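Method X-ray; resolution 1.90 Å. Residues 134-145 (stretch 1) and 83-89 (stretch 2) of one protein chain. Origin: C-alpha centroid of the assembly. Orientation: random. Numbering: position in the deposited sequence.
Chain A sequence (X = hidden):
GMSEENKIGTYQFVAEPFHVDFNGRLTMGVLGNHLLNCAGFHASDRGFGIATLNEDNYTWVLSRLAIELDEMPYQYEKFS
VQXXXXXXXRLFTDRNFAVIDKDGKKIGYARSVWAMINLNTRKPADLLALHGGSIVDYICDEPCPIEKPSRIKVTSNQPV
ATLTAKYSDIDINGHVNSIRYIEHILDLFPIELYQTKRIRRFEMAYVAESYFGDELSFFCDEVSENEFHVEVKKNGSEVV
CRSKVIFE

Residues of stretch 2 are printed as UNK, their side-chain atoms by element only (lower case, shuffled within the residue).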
# COMPACT_ATOMS: atom_id res chain seq x y z
N SER A 134 20.42 -14.26 -19.82
CA SER A 134 19.51 -15.37 -19.79
C SER A 134 18.12 -15.00 -20.32
O SER A 134 17.29 -15.87 -20.48
CB SER A 134 19.41 -15.85 -18.35
OG SER A 134 18.94 -14.83 -17.49
N ILE A 135 17.84 -13.73 -20.57
CA ILE A 135 16.43 -13.33 -20.81
C ILE A 135 15.82 -14.03 -22.05
O ILE A 135 14.66 -14.43 -22.03
CB ILE A 135 16.22 -11.80 -20.86
CG1 ILE A 135 14.72 -11.44 -20.82
CG2 ILE A 135 16.91 -11.17 -22.06
CD1 ILE A 135 14.43 -10.00 -20.52
N VAL A 136 16.62 -14.18 -23.10
CA VAL A 136 16.12 -14.69 -24.36
C VAL A 136 15.65 -16.12 -24.22
O VAL A 136 14.73 -16.52 -24.94
CB VAL A 136 17.17 -14.59 -25.50
CG1 VAL A 136 16.72 -15.39 -26.68
CG2 VAL A 136 17.40 -13.13 -25.87
N ASP A 137 16.25 -16.86 -23.29
CA ASP A 137 15.86 -18.22 -22.99
C ASP A 137 14.44 -18.35 -22.44
O ASP A 137 13.88 -19.44 -22.42
CB ASP A 137 16.86 -18.86 -22.01
CG ASP A 137 18.32 -18.80 -22.50
OD1 ASP A 137 18.58 -18.77 -23.72
OD2 ASP A 137 19.22 -18.78 -21.65
N TYR A 138 13.84 -17.24 -21.99
CA TYR A 138 12.55 -17.27 -21.33
C TYR A 138 11.41 -16.65 -22.16
O TYR A 138 10.27 -16.54 -21.69
CB TYR A 138 12.65 -16.60 -19.96
CG TYR A 138 13.49 -17.42 -19.00
CD1 TYR A 138 12.94 -18.50 -18.30
CD2 TYR A 138 14.83 -17.13 -18.81
CE1 TYR A 138 13.72 -19.26 -17.43
CE2 TYR A 138 15.62 -17.88 -17.99
CZ TYR A 138 15.06 -18.93 -17.29
OH TYR A 138 15.88 -19.64 -16.43
N ILE A 139 11.70 -16.29 -23.42
CA ILE A 139 10.65 -15.82 -24.33
C ILE A 139 9.59 -16.92 -24.49
O ILE A 139 9.90 -18.07 -24.77
CB ILE A 139 11.22 -15.39 -25.70
CG1 ILE A 139 12.01 -14.08 -25.54
CG2 ILE A 139 10.08 -15.20 -26.72
CD1 ILE A 139 13.07 -13.86 -26.55
N CYS A 140 8.33 -16.54 -24.31
CA CYS A 140 7.28 -17.47 -24.07
C CYS A 140 6.06 -17.02 -24.88
O CYS A 140 5.72 -15.82 -24.92
CB CYS A 140 6.99 -17.45 -22.56
SG CYS A 140 5.52 -18.31 -22.00
N ASP A 141 5.38 -18.01 -25.46
CA ASP A 141 4.24 -17.79 -26.36
C ASP A 141 2.87 -17.84 -25.66
O ASP A 141 1.85 -17.92 -26.33
CB ASP A 141 4.29 -18.82 -27.51
CG ASP A 141 3.98 -20.27 -27.06
OD1 ASP A 141 3.79 -20.54 -25.84
OD2 ASP A 141 3.94 -21.16 -27.94
N GLU A 142 2.82 -17.81 -24.34
CA GLU A 142 1.54 -17.81 -23.62
C GLU A 142 0.61 -16.67 -24.10
O GLU A 142 1.06 -15.54 -24.28
CB GLU A 142 1.84 -17.67 -22.12
CG GLU A 142 0.64 -17.70 -21.19
CD GLU A 142 -0.04 -19.06 -21.14
OE1 GLU A 142 -1.19 -19.09 -20.66
OE2 GLU A 142 0.56 -20.08 -21.58
N PRO A 143 -0.68 -16.95 -24.32
CA PRO A 143 -1.52 -15.86 -24.85
C PRO A 143 -1.87 -14.77 -23.84
O PRO A 143 -2.00 -15.02 -22.63
CB PRO A 143 -2.79 -16.57 -25.31
CG PRO A 143 -2.62 -18.04 -25.00
CD PRO A 143 -1.44 -18.20 -24.13
N CYS A 144 -2.02 -13.56 -24.37
CA CYS A 144 -2.42 -12.41 -23.58
C CYS A 144 -3.32 -11.57 -24.50
O CYS A 144 -2.87 -10.63 -25.15
CB CYS A 144 -1.18 -11.65 -23.16
SG CYS A 144 -1.44 -10.26 -22.10
N PRO A 145 -4.60 -11.96 -24.60
CA PRO A 145 -5.47 -11.47 -25.66
C PRO A 145 -6.04 -10.09 -25.36
O PRO A 145 -7.25 -9.94 -25.26
CB PRO A 145 -6.57 -12.52 -25.71
CG PRO A 145 -6.71 -12.95 -24.31
CD PRO A 145 -5.30 -12.91 -23.72
N UNK A 83 3.17 -14.44 -14.96
CA UNK A 83 3.91 -13.49 -15.76
C UNK A 83 4.98 -14.21 -16.57
O UNK A 83 5.50 -15.27 -16.17
c UNK A 83 5.54 -12.97 -13.85
o UNK A 83 5.12 -11.40 -15.70
c UNK A 83 4.53 -12.39 -14.86
N UNK A 84 5.31 -13.62 -17.71
CA UNK A 84 6.24 -14.21 -18.64
C UNK A 84 6.69 -13.11 -19.59
O UNK A 84 6.01 -12.08 -19.75
n UNK A 84 3.20 -14.19 -21.99
c UNK A 84 4.42 -14.93 -20.27
c UNK A 84 2.33 -14.37 -20.95
c UNK A 84 2.39 -15.07 -18.64
c UNK A 84 3.06 -14.83 -19.85
c UNK A 84 0.96 -14.17 -20.89
c UNK A 84 5.57 -15.36 -19.43
c UNK A 84 0.34 -14.42 -19.70
c UNK A 84 4.46 -14.54 -21.57
c UNK A 84 1.05 -14.87 -18.58
N UNK A 85 7.84 -13.34 -20.20
CA UNK A 85 8.39 -12.49 -21.24
C UNK A 85 7.86 -12.90 -22.58
O UNK A 85 8.02 -14.04 -22.99
c UNK A 85 9.95 -12.57 -21.26
c UNK A 85 10.56 -11.72 -22.41
c UNK A 85 10.51 -12.11 -19.93
N UNK A 86 7.20 -11.97 -23.27
CA UNK A 86 6.65 -12.23 -24.60
C UNK A 86 7.65 -11.94 -25.70
O UNK A 86 7.78 -12.71 -26.64
o UNK A 86 2.56 -11.48 -26.80
c UNK A 86 4.85 -11.61 -26.22
o UNK A 86 3.59 -9.58 -26.28
c UNK A 86 3.57 -10.83 -26.44
c UNK A 86 5.38 -11.43 -24.83
N UNK A 87 8.34 -10.81 -25.60
CA UNK A 87 9.35 -10.41 -26.59
C UNK A 87 10.50 -9.67 -25.97
O UNK A 87 10.31 -8.91 -25.04
n UNK A 87 8.56 -11.11 -29.42
c UNK A 87 7.94 -10.15 -28.71
c UNK A 87 8.76 -9.44 -27.64
o UNK A 87 6.77 -9.82 -28.90
N UNK A 88 11.67 -9.83 -26.56
CA UNK A 88 12.84 -9.05 -26.21
C UNK A 88 13.26 -8.42 -27.52
O UNK A 88 13.82 -9.08 -28.39
c UNK A 88 15.26 -9.07 -25.40
c UNK A 88 13.51 -10.52 -24.26
c UNK A 88 13.98 -9.91 -25.60
N UNK A 89 12.92 -7.14 -27.65
CA UNK A 89 13.28 -6.34 -28.80
C UNK A 89 14.58 -5.60 -28.57
O UNK A 89 15.10 -5.64 -27.48
c UNK A 89 8.45 -6.85 -30.47
c UNK A 89 8.52 -5.69 -29.76
o UNK A 89 7.20 -7.25 -30.86
c UNK A 89 9.58 -7.58 -30.73
c UNK A 89 9.71 -5.23 -29.32
c UNK A 89 12.18 -5.33 -29.07
c UNK A 89 10.87 -5.92 -29.53
c UNK A 89 10.81 -7.10 -30.27
O HOH W 1 1.54 -12.97 -24.42
O HOH W 2 9.13 -15.80 -19.48

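Position 83 has three side-chain atoms beyond CA: a carbon that carries one oxygen and one carbon. A beta-branched hydroxyl of this kind is threonine. The side chain of Thr83 is out of reach of stretch 1, and its hydroxyl is hydrogen-bonded elsewhere in the structure.

Position 84 has ten side-chain atoms, nine carbons and one nitrogen: one carbon leads into fused five- and six-membered rings, and the nitrogen sits in the five-membered one. One face of the rings is covered by the side chain of Glu142, and Cys140 and Cys144 lie near them; an indole identifies tryptophan. With chi1 at 63° (p), Trp84 directs its CA-to-CB bond toward stretch 1 and has 109 Å² covered by it. Glu142 lies over one ring face: Glu142 CG is 3.5 Å from the centroid of the Trp84 six-membered ring and 11° off the normal, a CH-pi contact, while Glu142 CB comes within 3.5 Å of Trp84 CE2. Cys140 SG approaches the Trp84 five-membered ring obliquely, 4.4 Å from its centroid and 37° off the normal, and Cys144 CB stands 4.0 Å from Trp84 CZ2. Water 1 accepts from Trp84 NE1 at 3.2 Å and lies 2.6 Å from Glu142 O.

Position 85 has three carbons, one carrying the other two, with no polar atom; its carbons approach Ile135 and Ile139, and this is valine. Val85 CG1 is 4.2 Å from Ile139 CG1, and Val85 CG2 is 4.4 Å from Ile135 CG1. Its backbone does more: Cys140 N donates to Val85 O at 2.8 Å, with an angle of 136° at the hydrogen, and Ile139 CA makes a CA-H...O contact with Val85 O at 3.4 Å. Water 2 donates to Tyr138 O at 2.6 Å and accepts from Val85 N at 2.9 Å, joining the two backbones a second time.

Position 86 shows three carbons in an unbranched chain, the third bearing two oxygens: a carboxylate at the length of glutamate. The CA-to-CB bond of Glu86 points away from stretch 1, so the closest approaches are made by its backbone, with Glu86 O 3.4 Å from Ile139 CG2 and Glu86 CA 3.7 Å from Cys140 O.

Position 87 has two carbons, the second carrying one oxygen and one nitrogen, which is the amide of asparagine. Asn87 also points away and lies outside contact range.

Position 88 repeats the pattern of one carbon carrying two, and one of its carbons meets Ile135 and Ile139, hence valine. Val88 points toward stretch 1, where Val88 CG2 meets Ile135 CG1 at 3.8 Å and Ile139 CD1 at 4.1 Å.

Position 89 has one carbon followed by a six-carbon ring bearing one oxygen, a phenol, hence tyrosine. Tyr89 is exposed and out of reach.

The contact buries 570 Å² and combines three elements. The direct hydrogen bond to Val85 O and the bridge through water 2 fix the backbones. Ile135 and Ile139 pack against Val85 and Val88, forming an apolar cluster. Farther along stretch 1, Cys140, Glu142 and Cys144 gather around Trp84, and a weak hydrogen bond from Glu142 N to Cys140 SG, 3.6 Å long, links two of these residues.

Stretch 2, residues 83-89: TWVENVY
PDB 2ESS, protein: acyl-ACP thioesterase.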